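Local coordinates for HTH-type transcriptional regulator cbl (PDB 2FYI), which probably serves as an accessory LysR-family transcription factor of the cys regulon, represented here by its cofactor-binding domain, at residues 34-39 with 209-214; 18-23 with 27-32; 204-209 with 219-224. All coordinates share one frame; numbering follows the deposited sequence.

Contact 1. Residues 34-39 with 209-214; sequences KAFREL and LELCNA
Leu211 reaches from the last turn of helix 203-212 into the side of helix 29-39, meeting Ala35, Phe36 and Leu39. Both helices belong to the substrate-binding domain of a LysR regulator, which has the two-lobed fold of the periplasmic binding proteins, and the contact joins an early helix of one lobe to a late helix of the same lobe.

The two methyls of Leu211 have unequal surroundings. CD2 is the closely packed one and meets both Phe36 and Leu39. It lies 4.0 Å from CA of Phe36, so it touches the helix backbone itself, and it also stands near the plane of the Phe36 ring, at the edge, with CD2 of the ring 4.3 Å from CD2 of Leu211. Behind this, on the inner side, the buried Phe36 ring packs on Phe208 and Tyr204, about one and two turns back along helix 203-212, and also meets the ring of Phe40.

Toward the rim things are sparser. CD1 of Leu211 has a single neighbour across the contact, CB of Ala35 at 4.5 Å, and both residues keep part of their surface exposed. No hydrogen bond crosses between the segments, and together they bury only 132 Å². Lys34 and Arg37 pack on Leu157 of the second subunit, where Arg37 NH2 also makes a weak hydrogen bond to Gly158 O of that subunit.

Leu39 and Leu211 meet tip to tip. Leu39 has CG anti to the backbone N (chi1 -172°), which carries its branch toward Leu211 and brings its CD2 to 3.9 Å from CD2 of Leu211.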
ATOM      1  N   LYS A  34      -4.168  16.351  12.430  1.00 31.96           N
ATOM      2  CA  LYS A  34      -4.010  16.888  13.780  1.00 32.63           C
ATOM      3  C   LYS A  34      -4.667  18.251  13.912  1.00 32.61           C
ATOM      4  O   LYS A  34      -5.477  18.487  14.833  1.00 33.74           O
ATOM      5  CB  LYS A  34      -2.551  17.008  14.176  1.00 33.33           C
ATOM      6  CG  LYS A  34      -1.938  15.698  14.566  1.00 36.13           C
ATOM      7  CD  LYS A  34      -0.747  15.903  15.534  1.00 39.40           C
ATOM      8  CE  LYS A  34       0.613  16.243  14.818  1.00 40.84           C
ATOM      9  NZ  LYS A  34       1.157  15.202  13.845  1.00 40.96           N
ATOM     10  N   ALA A  35      -4.321  19.157  13.003  1.00 31.67           N
ATOM     11  CA  ALA A  35      -4.890  20.515  13.028  1.00 30.70           C
ATOM     12  C   ALA A  35      -6.407  20.491  13.024  1.00 30.73           C
ATOM     13  O   ALA A  35      -7.077  21.163  13.823  1.00 30.21           O
ATOM     14  CB  ALA A  35      -4.424  21.303  11.834  1.00 29.34           C
ATOM     15  N   PHE A  36      -6.946  19.728  12.083  1.00 30.86           N
ATOM     16  CA  PHE A  36      -8.378  19.630  11.930  1.00 31.42           C
ATOM     17  C   PHE A  36      -9.061  19.109  13.189  1.00 32.41           C
ATOM     18  O   PHE A  36     -10.108  19.627  13.566  1.00 32.25           O
ATOM     19  CB  PHE A  36      -8.711  18.749  10.746  1.00 32.76           C
ATOM     20  CG  PHE A  36     -10.182  18.633  10.466  1.00 33.77           C
ATOM     21  CD1 PHE A  36     -10.916  17.556  10.946  1.00 34.06           C
ATOM     22  CD2 PHE A  36     -10.835  19.582   9.694  1.00 34.81           C
ATOM     23  CE1 PHE A  36     -12.283  17.424  10.681  1.00 33.82           C
ATOM     24  CE2 PHE A  36     -12.210  19.460   9.422  1.00 34.82           C
ATOM     25  CZ  PHE A  36     -12.926  18.368   9.930  1.00 34.08           C
ATOM     26  N   ARG A  37      -8.479  18.107  13.852  1.00 33.32           N
ATOM     27  CA  ARG A  37      -9.104  17.529  15.028  1.00 34.50           C
ATOM     28  C   ARG A  37      -9.150  18.501  16.201  1.00 35.14           C
ATOM     29  O   ARG A  37     -10.092  18.467  16.982  1.00 35.45           O
ATOM     30  CB  ARG A  37      -8.457  16.199  15.382  1.00 35.62           C
ATOM     31  CG  ARG A  37      -8.907  15.084  14.412  1.00 38.08           C
ATOM     32  CD  ARG A  37      -8.291  13.686  14.663  1.00 37.75           C
ATOM     33  NE  ARG A  37      -8.823  13.032  15.863  1.00 40.03           N
ATOM     34  CZ  ARG A  37      -8.130  12.141  16.572  1.00 41.05           C
ATOM     35  NH1 ARG A  37      -6.902  11.822  16.178  1.00 41.85           N
ATOM     36  NH2 ARG A  37      -8.635  11.579  17.672  1.00 41.15           N
ATOM     37  N   GLU A  38      -8.155  19.377  16.324  1.00 36.52           N
ATOM     38  CA  GLU A  38      -8.204  20.464  17.320  1.00 38.07           C
ATOM     39  C   GLU A  38      -9.340  21.411  17.000  1.00 37.59           C
ATOM     40  O   GLU A  38     -10.212  21.682  17.815  1.00 37.70           O
ATOM     41  CB  GLU A  38      -6.953  21.300  17.221  1.00 41.24           C
ATOM     42  CG  GLU A  38      -5.694  20.498  17.279  1.00 46.04           C
ATOM     43  CD  GLU A  38      -5.007  20.676  18.620  1.00 48.74           C
ATOM     44  OE1 GLU A  38      -5.729  20.973  19.618  1.00 50.09           O
ATOM     45  OE2 GLU A  38      -3.756  20.537  18.666  1.00 50.00           O
ATOM     46  N   LEU A  39      -9.294  21.932  15.786  1.00 36.82           N
ATOM     47  CA  LEU A  39     -10.281  22.865  15.305  1.00 35.92           C
ATOM     48  C   LEU A  39     -11.682  22.305  15.402  1.00 35.01           C
ATOM     49  O   LEU A  39     -12.587  22.989  15.828  1.00 35.32           O
ATOM     50  CB  LEU A  39      -9.995  23.174  13.850  1.00 36.94           C
ATOM     51  CG  LEU A  39     -10.843  24.283  13.277  1.00 37.32           C
ATOM     52  CD1 LEU A  39     -10.249  25.552  13.831  1.00 37.93           C
ATOM     53  CD2 LEU A  39     -10.793  24.265  11.752  1.00 37.55           C
ATOM     54  N   LEU A 209     -10.366  22.244   3.331  1.00 38.80           N
ATOM     55  CA  LEU A 209      -9.613  22.610   2.142  1.00 40.24           C
ATOM     56  C   LEU A 209      -8.770  23.810   2.459  1.00 41.26           C
ATOM     57  O   LEU A 209      -7.595  23.864   2.102  1.00 41.96           O
ATOM     58  CB  LEU A 209     -10.519  22.901   0.936  1.00 39.96           C
ATOM     59  CG  LEU A 209     -11.241  21.710   0.299  1.00 39.54           C
ATOM     60  CD1 LEU A 209     -11.214  21.819  -1.183  1.00 39.33           C
ATOM     61  CD2 LEU A 209     -10.548  20.445   0.685  1.00 40.43           C
ATOM     62  N   GLU A 210      -9.362  24.769   3.152  1.00 42.81           N
ATOM     63  CA  GLU A 210      -8.667  26.019   3.450  1.00 45.37           C
ATOM     64  C   GLU A 210      -7.430  25.771   4.331  1.00 44.91           C
ATOM     65  O   GLU A 210      -6.287  26.114   4.000  1.00 44.40           O
ATOM     66  CB  GLU A 210      -9.638  26.959   4.132  1.00 47.57           C
ATOM     67  CG  GLU A 210      -9.091  28.316   4.336  1.00 51.69           C
ATOM     68  CD  GLU A 210      -9.741  28.948   5.536  1.00 54.72           C
ATOM     69  OE1 GLU A 210     -10.881  29.488   5.406  1.00 55.76           O
ATOM     70  OE2 GLU A 210      -9.114  28.867   6.624  1.00 56.42           O
ATOM     71  N   LEU A 211      -7.712  25.157   5.467  1.00 44.75           N
ATOM     72  CA  LEU A 211      -6.742  24.557   6.335  1.00 44.21           C
ATOM     73  C   LEU A 211      -5.557  23.927   5.596  1.00 44.54           C
ATOM     74  O   LEU A 211      -4.430  24.021   6.069  1.00 45.02           O
ATOM     75  CB  LEU A 211      -7.469  23.496   7.141  1.00 44.62           C
ATOM     76  CG  LEU A 211      -6.894  23.200   8.513  1.00 45.36           C
ATOM     77  CD1 LEU A 211      -6.086  24.398   9.037  1.00 45.01           C
ATOM     78  CD2 LEU A 211      -8.037  22.786   9.448  1.00 45.18           C
ATOM     79  N   CYS A 212      -5.810  23.270   4.462  1.00 44.63           N
ATOM     80  CA  CYS A 212      -4.753  22.664   3.639  1.00 44.62           C
ATOM     81  C   CYS A 212      -3.869  23.666   2.910  1.00 45.64           C
ATOM     82  O   CYS A 212      -2.674  23.397   2.675  1.00 45.74           O
ATOM     83  CB  CYS A 212      -5.376  21.835   2.556  1.00 44.77           C
ATOM     84  SG  CYS A 212      -5.565  20.202   3.021  1.00 46.12           S
ATOM     85  N   ASN A 213      -4.455  24.803   2.527  1.00 45.66           N
ATOM     86  CA  ASN A 213      -3.782  25.713   1.618  1.00 46.78           C
ATOM     87  C   ASN A 213      -4.065  27.202   1.885  1.00 46.99           C
ATOM     88  O   ASN A 213      -5.189  27.693   1.666  1.00 47.36           O
ATOM     89  CB  ASN A 213      -4.135  25.340   0.172  1.00 49.38           C
ATOM     90  CG  ASN A 213      -3.035  25.714  -0.814  1.00 51.56           C
ATOM     91  OD1 ASN A 213      -1.863  25.818  -0.439  1.00 52.92           O
ATOM     92  ND2 ASN A 213      -3.405  25.913  -2.080  1.00 52.24           N
ATOM     93  N   ALA A 214      -3.046  27.925   2.354  1.00 46.64           N
ATOM     94  CA  ALA A 214      -3.203  29.346   2.651  1.00 46.41           C
ATOM     95  C   ALA A 214      -3.630  30.092   1.386  1.00 46.68           C
ATOM     96  O   ALA A 214      -4.233  31.169   1.463  1.00 46.55           O
ATOM     97  CB  ALA A 214      -1.901  29.941   3.235  1.00 46.22           C
TER

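Contact 2. Residues 18-23 with 27-32; sequences IATTHT and YSLPEV
Tyr27 and Thr23 are joined through the backbone: Tyr27 N donates to Thr23 O over 3.0 Å, the i to i+4 bond that closes the short helix 22-27. The side chain of Tyr27 also packs obliquely on Thr23 O, which lies against its CB, CG and CD1, while the two side chains cross at about a right angle, Thr23 CG2 lying 4.0 Å from Tyr27 CD1. With CG anti to the carbonyl carbon (chi1 -52°), the tyrosine ring folds back along its own helix, so that its hydroxyl arrives at the edge of the His22 ring, 3.9 Å from His22 CE1.

The segments form a strand-to-helix junction at the end of a parallel strand, as in the binding-protein fold: strand 14-20 runs out, Thr21 takes the N-cap position, and the chain turns into helix 22-27. At Ser28 it leaves the helical conformation and helix 29-39 follows, which brings Leu29 back over Thr20. In LysR effector domains this junction faces the cleft between the lobes, where the cofactor probably binds. Links to the other lobe agree with this. Thr23 OG1 is hydrogen-bonded to Thr123 OG1, and weak bonds run from His22 NE2 to Asp149 OD2 and between Tyr27 OH and Lys152 NZ.

Leu29, the third large contributor, meets Thr20 tip to tip. Leu29 CD1 sits against both branches of the threonine, nearer to Thr20 CG2 at 3.8 Å; Thr20 OG1 has its hydrogen bond to Ile68 O on the neighbouring strand 66-69. Leu29 also packs on Phe208, and on Tyr154 of the second subunit.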
ATOM      1  N   ILE A  18     -12.732  11.307   3.877  1.00 31.85           N
ATOM      2  CA  ILE A  18     -11.678  11.654   2.937  1.00 31.92           C
ATOM      3  C   ILE A  18     -11.163  10.402   2.268  1.00 32.13           C
ATOM      4  O   ILE A  18     -10.890   9.416   2.939  1.00 32.54           O
ATOM      5  CB  ILE A  18     -10.518  12.307   3.651  1.00 31.83           C
ATOM      6  CG1 ILE A  18     -10.938  13.714   4.075  1.00 31.54           C
ATOM      7  CG2 ILE A  18      -9.244  12.284   2.775  1.00 31.28           C
ATOM      8  CD1 ILE A  18     -10.118  14.266   5.220  1.00 31.93           C
ATOM      9  N   ALA A  19     -11.046  10.441   0.945  1.00 32.08           N
ATOM     10  CA  ALA A  19     -10.510   9.324   0.206  1.00 32.03           C
ATOM     11  C   ALA A  19      -9.148   9.737  -0.326  1.00 32.36           C
ATOM     12  O   ALA A  19      -8.974  10.847  -0.860  1.00 32.62           O
ATOM     13  CB  ALA A  19     -11.438   8.929  -0.906  1.00 31.12           C
ATOM     14  N   THR A  20      -8.175   8.860  -0.159  1.00 32.41           N
ATOM     15  CA  THR A  20      -6.833   9.222  -0.516  1.00 33.23           C
ATOM     16  C   THR A  20      -5.906   8.044  -0.841  1.00 33.50           C
ATOM     17  O   THR A  20      -6.269   6.882  -0.696  1.00 33.57           O
ATOM     18  CB  THR A  20      -6.236  10.059   0.589  1.00 32.55           C
ATOM     19  OG1 THR A  20      -5.095  10.725   0.073  1.00 33.83           O
ATOM     20  CG2 THR A  20      -5.851   9.211   1.784  1.00 31.06           C
ATOM     21  N   THR A  21      -4.698   8.360  -1.279  1.00 33.97           N
ATOM     22  CA  THR A  21      -3.662   7.364  -1.600  1.00 34.52           C
ATOM     23  C   THR A  21      -2.697   7.130  -0.453  1.00 34.34           C
ATOM     24  O   THR A  21      -2.638   7.926   0.485  1.00 35.29           O
ATOM     25  CB  THR A  21      -2.803   7.848  -2.786  1.00 34.72           C
ATOM     26  OG1 THR A  21      -2.233   9.146  -2.485  1.00 34.56           O
ATOM     27  CG2 THR A  21      -3.661   7.961  -4.015  1.00 34.64           C
ATOM     28  N   HIS A  22      -1.919   6.060  -0.562  1.00 34.03           N
ATOM     29  CA  HIS A  22      -0.921   5.709   0.427  1.00 33.21           C
ATOM     30  C   HIS A  22       0.001   6.878   0.680  1.00 33.33           C
ATOM     31  O   HIS A  22       0.325   7.217   1.833  1.00 32.13           O
ATOM     32  CB  HIS A  22      -0.101   4.531  -0.092  1.00 33.23           C
ATOM     33  CG  HIS A  22       1.035   4.148   0.806  1.00 33.37           C
ATOM     34  ND1 HIS A  22       2.257   4.797   0.784  1.00 33.02           N
ATOM     35  CD2 HIS A  22       1.129   3.191   1.761  1.00 32.51           C
ATOM     36  CE1 HIS A  22       3.049   4.256   1.690  1.00 32.87           C
ATOM     37  NE2 HIS A  22       2.387   3.284   2.298  1.00 33.02           N
ATOM     38  N   THR A  23       0.420   7.506  -0.415  1.00 33.89           N
ATOM     39  CA  THR A  23       1.381   8.590  -0.315  1.00 35.10           C
ATOM     40  C   THR A  23       0.919   9.703   0.631  1.00 36.20           C
ATOM     41  O   THR A  23       1.648  10.088   1.533  1.00 37.01           O
ATOM     42  CB  THR A  23       1.731   9.252  -1.679  1.00 34.83           C
ATOM     43  OG1 THR A  23       1.987   8.267  -2.685  1.00 34.53           O
ATOM     44  CG2 THR A  23       2.949  10.121  -1.513  1.00 33.77           C
ATOM     45  N   TYR A  27       2.350  10.646   4.404  1.00 33.56           N
ATOM     46  CA  TYR A  27       3.408  11.638   4.425  1.00 33.53           C
ATOM     47  C   TYR A  27       2.978  13.091   4.459  1.00 34.38           C
ATOM     48  O   TYR A  27       3.799  13.980   4.662  1.00 35.36           O
ATOM     49  CB  TYR A  27       4.362  11.436   3.257  1.00 32.93           C
ATOM     50  CG  TYR A  27       4.852  10.032   3.170  1.00 32.51           C
ATOM     51  CD1 TYR A  27       4.628   9.257   2.032  1.00 31.68           C
ATOM     52  CD2 TYR A  27       5.507   9.460   4.245  1.00 32.26           C
ATOM     53  CE1 TYR A  27       5.051   7.946   1.961  1.00 31.88           C
ATOM     54  CE2 TYR A  27       5.941   8.168   4.188  1.00 32.73           C
ATOM     55  CZ  TYR A  27       5.708   7.404   3.049  1.00 32.94           C
ATOM     56  OH  TYR A  27       6.174   6.099   3.030  1.00 33.96           O
ATOM     57  N   SER A  28       1.700  13.364   4.255  1.00 34.83           N
ATOM     58  CA  SER A  28       1.226  14.770   4.294  1.00 34.03           C
ATOM     59  C   SER A  28      -0.005  14.996   5.150  1.00 33.93           C
ATOM     60  O   SER A  28      -0.082  16.011   5.811  1.00 35.13           O
ATOM     61  CB  SER A  28       0.905  15.295   2.905  1.00 33.44           C
ATOM     62  OG  SER A  28       1.892  14.861   1.985  1.00 35.22           O
ATOM     63  N   LEU A  29      -0.973  14.079   5.134  1.00 32.60           N
ATOM     64  CA  LEU A  29      -2.205  14.288   5.860  1.00 31.62           C
ATOM     65  C   LEU A  29      -2.103  14.306   7.368  1.00 31.82           C
ATOM     66  O   LEU A  29      -2.887  14.987   8.011  1.00 32.65           O
ATOM     67  CB  LEU A  29      -3.230  13.259   5.478  1.00 31.46           C
ATOM     68  CG  LEU A  29      -3.889  13.555   4.157  1.00 32.85           C
ATOM     69  CD1 LEU A  29      -4.570  12.283   3.678  1.00 33.72           C
ATOM     70  CD2 LEU A  29      -4.884  14.679   4.311  1.00 32.61           C
ATOM     71  N   PRO A  30      -1.175  13.536   7.953  1.00 31.56           N
ATOM     72  CA  PRO A  30      -1.268  13.426   9.397  1.00 31.71           C
ATOM     73  C   PRO A  30      -1.256  14.805  10.066  1.00 32.78           C
ATOM     74  O   PRO A  30      -2.054  15.081  10.970  1.00 32.92           O
ATOM     75  CB  PRO A  30      -0.033  12.595   9.739  1.00 30.55           C
ATOM     76  CG  PRO A  30       0.124  11.772   8.522  1.00 30.30           C
ATOM     77  CD  PRO A  30      -0.072  12.727   7.426  1.00 30.28           C
ATOM     78  N   GLU A  31      -0.372  15.675   9.595  1.00 34.28           N
ATOM     79  CA  GLU A  31      -0.229  17.012  10.156  1.00 35.72           C
ATOM     80  C   GLU A  31      -1.528  17.820  10.095  1.00 34.98           C
ATOM     81  O   GLU A  31      -2.018  18.377  11.082  1.00 34.54           O
ATOM     82  CB  GLU A  31       0.786  17.758   9.344  1.00 38.71           C
ATOM     83  CG  GLU A  31       1.135  19.059   9.955  1.00 44.00           C
ATOM     84  CD  GLU A  31       2.597  19.408   9.704  1.00 47.35           C
ATOM     85  OE1 GLU A  31       3.121  19.021   8.615  1.00 48.21           O
ATOM     86  OE2 GLU A  31       3.211  20.060  10.601  1.00 49.05           O
ATOM     87  N   VAL A  32      -2.054  17.923   8.892  1.00 34.12           N
ATOM     88  CA  VAL A  32      -3.339  18.525   8.657  1.00 32.71           C
ATOM     89  C   VAL A  32      -4.411  17.876   9.523  1.00 32.34           C
ATOM     90  O   VAL A  32      -5.210  18.567  10.138  1.00 32.51           O
ATOM     91  CB  VAL A  32      -3.743  18.318   7.183  1.00 33.11           C
ATOM     92  CG1 VAL A  32      -5.147  18.767   6.955  1.00 33.79           C
ATOM     93  CG2 VAL A  32      -2.792  19.040   6.237  1.00 32.48           C
TER

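Contact 3. Residues 204-209 with 219-224; sequences YVWRFL and EDIKRQ
Lys222 NZ makes a cation-pi contact with Trp206, standing 4.7 Å from the centroid of the five-membered ring and 25° off its normal. Lys222 is extended beyond CG and crosses the indole at about a right angle to the tryptophan side chain. Its CG lies 3.6 Å above the ring plane, over the centre of the double ring, while CE makes a CH-pi contact, 3.6 Å from the centroid of the five-membered ring of Trp206 and only 12° off the normal. NZ is still over the face of the five-membered ring, but higher and further off the normal than CE, so the methylenes make the closer contact.

Helices 203-212 and 218-226, the last two of the chain, pack at an open angle in the C-terminal part of this binding-protein-like regulatory domain; the segments 204-209 and 219-224 cross at 117°, their axes 10.1 Å apart at closest approach. Ser217 OG accepts a bond from Glu219 N at the start of the second, and strand 79-94 of the sheet lies beneath, where Ile221 and Leu209 both pack on Phe82.

Between the helices Ile221 packs beside the indole. Its CG2 lies near the ring plane at the edge, 3.6 Å from Trp206 CZ3, and the same methyl is 4.2 Å from Leu209 CD1. Ile221 CG2 is anti to the backbone N, which turns this branch to both partners. Putting an alanine at Trp206 would probably leave the methylenes and charge of Lys222 without their aromatic face and open a gap beside Ile221 CG2.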
ATOM      1  N   TYR A 204     -17.571  22.174   7.682  1.00 30.58           N
ATOM      2  CA  TYR A 204     -16.237  21.637   7.935  1.00 30.50           C
ATOM      3  C   TYR A 204     -15.467  21.123   6.694  1.00 30.89           C
ATOM      4  O   TYR A 204     -14.225  21.078   6.711  1.00 31.10           O
ATOM      5  CB  TYR A 204     -16.257  20.596   9.048  1.00 30.27           C
ATOM      6  CG  TYR A 204     -17.197  19.458   8.826  1.00 30.76           C
ATOM      7  CD1 TYR A 204     -18.348  19.317   9.609  1.00 31.62           C
ATOM      8  CD2 TYR A 204     -16.950  18.503   7.840  1.00 30.74           C
ATOM      9  CE1 TYR A 204     -19.241  18.233   9.417  1.00 31.59           C
ATOM     10  CE2 TYR A 204     -17.830  17.412   7.627  1.00 31.14           C
ATOM     11  CZ  TYR A 204     -18.972  17.281   8.418  1.00 31.50           C
ATOM     12  OH  TYR A 204     -19.845  16.216   8.220  1.00 31.41           O
ATOM     13  N   VAL A 205     -16.176  20.740   5.631  1.00 30.52           N
ATOM     14  CA  VAL A 205     -15.496  20.280   4.417  1.00 30.02           C
ATOM     15  C   VAL A 205     -14.828  21.506   3.852  1.00 30.90           C
ATOM     16  O   VAL A 205     -13.657  21.471   3.497  1.00 30.69           O
ATOM     17  CB  VAL A 205     -16.480  19.748   3.349  1.00 29.35           C
ATOM     18  CG1 VAL A 205     -15.762  19.439   2.020  1.00 27.19           C
ATOM     19  CG2 VAL A 205     -17.257  18.567   3.876  1.00 29.05           C
ATOM     20  N   TRP A 206     -15.576  22.611   3.794  1.00 32.61           N
ATOM     21  CA  TRP A 206     -15.040  23.845   3.213  1.00 33.95           C
ATOM     22  C   TRP A 206     -13.806  24.284   3.989  1.00 34.75           C
ATOM     23  O   TRP A 206     -12.799  24.684   3.404  1.00 34.09           O
ATOM     24  CB  TRP A 206     -16.080  24.961   3.170  1.00 34.20           C
ATOM     25  CG  TRP A 206     -17.293  24.640   2.380  1.00 34.55           C
ATOM     26  CD1 TRP A 206     -18.599  24.565   2.844  1.00 35.09           C
ATOM     27  CD2 TRP A 206     -17.353  24.356   0.986  1.00 34.59           C
ATOM     28  NE1 TRP A 206     -19.458  24.261   1.808  1.00 34.95           N
ATOM     29  CE2 TRP A 206     -18.719  24.123   0.658  1.00 35.48           C
ATOM     30  CE3 TRP A 206     -16.394  24.273  -0.025  1.00 34.10           C
ATOM     31  CZ2 TRP A 206     -19.131  23.808  -0.648  1.00 35.03           C
ATOM     32  CZ3 TRP A 206     -16.805  23.962  -1.314  1.00 34.46           C
ATOM     33  CH2 TRP A 206     -18.158  23.734  -1.614  1.00 34.66           C
ATOM     34  N   ARG A 207     -13.877  24.166   5.312  1.00 36.24           N
ATOM     35  CA  ARG A 207     -12.732  24.512   6.116  1.00 37.94           C
ATOM     36  C   ARG A 207     -11.512  23.625   5.895  1.00 37.37           C
ATOM     37  O   ARG A 207     -10.398  24.117   5.842  1.00 37.48           O
ATOM     38  CB  ARG A 207     -13.068  24.546   7.588  1.00 40.70           C
ATOM     39  CG  ARG A 207     -11.919  25.196   8.325  1.00 44.55           C
ATOM     40  CD  ARG A 207     -11.896  26.701   8.034  1.00 47.09           C
ATOM     41  NE  ARG A 207     -12.789  27.366   8.985  1.00 49.89           N
ATOM     42  CZ  ARG A 207     -12.389  27.843  10.169  1.00 51.57           C
ATOM     43  NH1 ARG A 207     -11.094  27.763  10.517  1.00 51.95           N
ATOM     44  NH2 ARG A 207     -13.267  28.421  11.001  1.00 51.93           N
ATOM     45  N   PHE A 208     -11.714  22.320   5.773  1.00 36.93           N
ATOM     46  CA  PHE A 208     -10.596  21.419   5.585  1.00 36.64           C
ATOM     47  C   PHE A 208      -9.728  21.849   4.424  1.00 37.40           C
ATOM     48  O   PHE A 208      -8.506  21.813   4.505  1.00 37.03           O
ATOM     49  CB  PHE A 208     -11.082  20.005   5.322  1.00 36.54           C
ATOM     50  CG  PHE A 208      -9.970  18.998   5.257  1.00 36.69           C
ATOM     51  CD1 PHE A 208      -9.595  18.292   6.380  1.00 36.24           C
ATOM     52  CD2 PHE A 208      -9.277  18.776   4.070  1.00 36.87           C
ATOM     53  CE1 PHE A 208      -8.545  17.374   6.319  1.00 36.19           C
ATOM     54  CE2 PHE A 208      -8.229  17.848   4.008  1.00 36.41           C
ATOM     55  CZ  PHE A 208      -7.870  17.157   5.133  1.00 36.23           C
ATOM     56  N   LEU A 209     -10.366  22.244   3.331  1.00 38.80           N
ATOM     57  CA  LEU A 209      -9.613  22.610   2.142  1.00 40.24           C
ATOM     58  C   LEU A 209      -8.770  23.810   2.459  1.00 41.26           C
ATOM     59  O   LEU A 209      -7.595  23.864   2.102  1.00 41.96           O
ATOM     60  CB  LEU A 209     -10.519  22.901   0.936  1.00 39.96           C
ATOM     61  CG  LEU A 209     -11.241  21.710   0.299  1.00 39.54           C
ATOM     62  CD1 LEU A 209     -11.214  21.819  -1.183  1.00 39.33           C
ATOM     63  CD2 LEU A 209     -10.548  20.445   0.685  1.00 40.43           C
ATOM     64  N   GLU A 219     -14.434  31.261   0.118  1.00 49.43           N
ATOM     65  CA  GLU A 219     -15.356  31.829  -0.864  1.00 49.95           C
ATOM     66  C   GLU A 219     -14.962  31.453  -2.272  1.00 49.16           C
ATOM     67  O   GLU A 219     -15.806  31.178  -3.110  1.00 48.84           O
ATOM     68  CB  GLU A 219     -15.450  33.351  -0.730  1.00 52.18           C
ATOM     69  CG  GLU A 219     -16.179  33.816   0.530  1.00 54.88           C
ATOM     70  CD  GLU A 219     -15.734  33.023   1.765  1.00 57.08           C
ATOM     71  OE1 GLU A 219     -14.496  32.775   1.903  1.00 58.08           O
ATOM     72  OE2 GLU A 219     -16.618  32.622   2.574  1.00 57.28           O
ATOM     73  N   ASP A 220     -13.672  31.422  -2.538  1.00 48.87           N
ATOM     74  CA  ASP A 220     -13.229  31.106  -3.882  1.00 48.90           C
ATOM     75  C   ASP A 220     -13.438  29.626  -4.184  1.00 47.17           C
ATOM     76  O   ASP A 220     -13.781  29.251  -5.314  1.00 46.61           O
ATOM     77  CB  ASP A 220     -11.769  31.532  -4.082  1.00 50.79           C
ATOM     78  CG  ASP A 220     -11.439  32.831  -3.351  1.00 52.05           C
ATOM     79  OD1 ASP A 220     -12.061  33.887  -3.649  1.00 52.48           O
ATOM     80  OD2 ASP A 220     -10.560  32.785  -2.464  1.00 52.92           O
ATOM     81  N   ILE A 221     -13.250  28.792  -3.169  1.00 45.18           N
ATOM     82  CA  ILE A 221     -13.516  27.371  -3.328  1.00 44.11           C
ATOM     83  C   ILE A 221     -15.001  27.138  -3.661  1.00 42.68           C
ATOM     84  O   ILE A 221     -15.319  26.527  -4.681  1.00 42.14           O
ATOM     85  CB  ILE A 221     -13.077  26.558  -2.081  1.00 44.44           C
ATOM     86  CG1 ILE A 221     -11.552  26.607  -1.917  1.00 44.32           C
ATOM     87  CG2 ILE A 221     -13.543  25.108  -2.185  1.00 43.97           C
ATOM     88  CD1 ILE A 221     -11.094  26.783  -0.474  1.00 43.79           C
ATOM     89  N   LYS A 222     -15.900  27.646  -2.821  1.00 40.79           N
ATOM     90  CA  LYS A 222     -17.334  27.509  -3.053  1.00 39.71           C
ATOM     91  C   LYS A 222     -17.742  28.028  -4.419  1.00 40.77           C
ATOM     92  O   LYS A 222     -18.470  27.371  -5.153  1.00 40.82           O
ATOM     93  CB  LYS A 222     -18.117  28.278  -2.002  1.00 37.66           C
ATOM     94  CG  LYS A 222     -18.202  27.619  -0.657  1.00 36.26           C
ATOM     95  CD  LYS A 222     -18.914  28.554   0.310  1.00 35.50           C
ATOM     96  CE  LYS A 222     -19.136  27.893   1.654  1.00 35.04           C
ATOM     97  NZ  LYS A 222     -19.962  28.751   2.526  1.00 33.92           N
ATOM     98  N   ARG A 223     -17.272  29.223  -4.750  1.00 42.63           N
ATOM     99  CA  ARG A 223     -17.674  29.911  -5.967  1.00 44.55           C
ATOM    100  C   ARG A 223     -17.381  29.070  -7.178  1.00 44.74           C
ATOM    101  O   ARG A 223     -18.150  29.014  -8.122  1.00 44.96           O
ATOM    102  CB  ARG A 223     -16.892  31.202  -6.079  1.00 45.98           C
ATOM    103  CG  ARG A 223     -17.532  32.268  -6.934  1.00 47.94           C
ATOM    104  CD  ARG A 223     -16.649  33.535  -6.895  1.00 49.49           C
ATOM    105  NE  ARG A 223     -16.343  33.948  -5.516  1.00 50.42           N
ATOM    106  CZ  ARG A 223     -17.082  34.792  -4.782  1.00 50.72           C
ATOM    107  NH1 ARG A 223     -18.187  35.352  -5.279  1.00 50.40           N
ATOM    108  NH2 ARG A 223     -16.708  35.088  -3.537  1.00 50.57           N
ATOM    109  N   GLN A 224     -16.249  28.401  -7.118  1.00 45.98           N
ATOM    110  CA  GLN A 224     -15.704  27.671  -8.242  1.00 46.64           C
ATOM    111  C   GLN A 224     -16.219  26.241  -8.359  1.00 46.36           C
ATOM    112  O   GLN A 224     -16.303  25.700  -9.447  1.00 46.48           O
ATOM    113  CB  GLN A 224     -14.205  27.675  -8.105  1.00 46.89           C
ATOM    114  CG  GLN A 224     -13.486  27.568  -9.389  1.00 47.96           C
ATOM    115  CD  GLN A 224     -12.069  27.169  -9.132  1.00 48.92           C
ATOM    116  OE1 GLN A 224     -11.281  27.961  -8.606  1.00 49.07           O
ATOM    117  NE2 GLN A 224     -11.733  25.916  -9.449  1.00 49.21           N
TER

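All three contacts lie in one lobe of the binding domain. Contact 2 comes first along the chain, closing before contact 1 opens; the segments of contacts 1 and 3 alternate along the chain, both using helix 203-212 and sharing Leu209. The centre of contact 1 is about 12 Å from that of each of the others, whose centres are about 18 Å apart. Helix 29-39 serves contacts 1 and 2, and Phe208 bridges contacts 2 and 3 by touching Ile18, Leu29 and Val32. Apolar packing through Phe208 and Leu209 probably ties the strand-helix junction to the C-terminal helix. Contacts 1 and 2 also touch the second subunit, whereas contact 3 is clear of it.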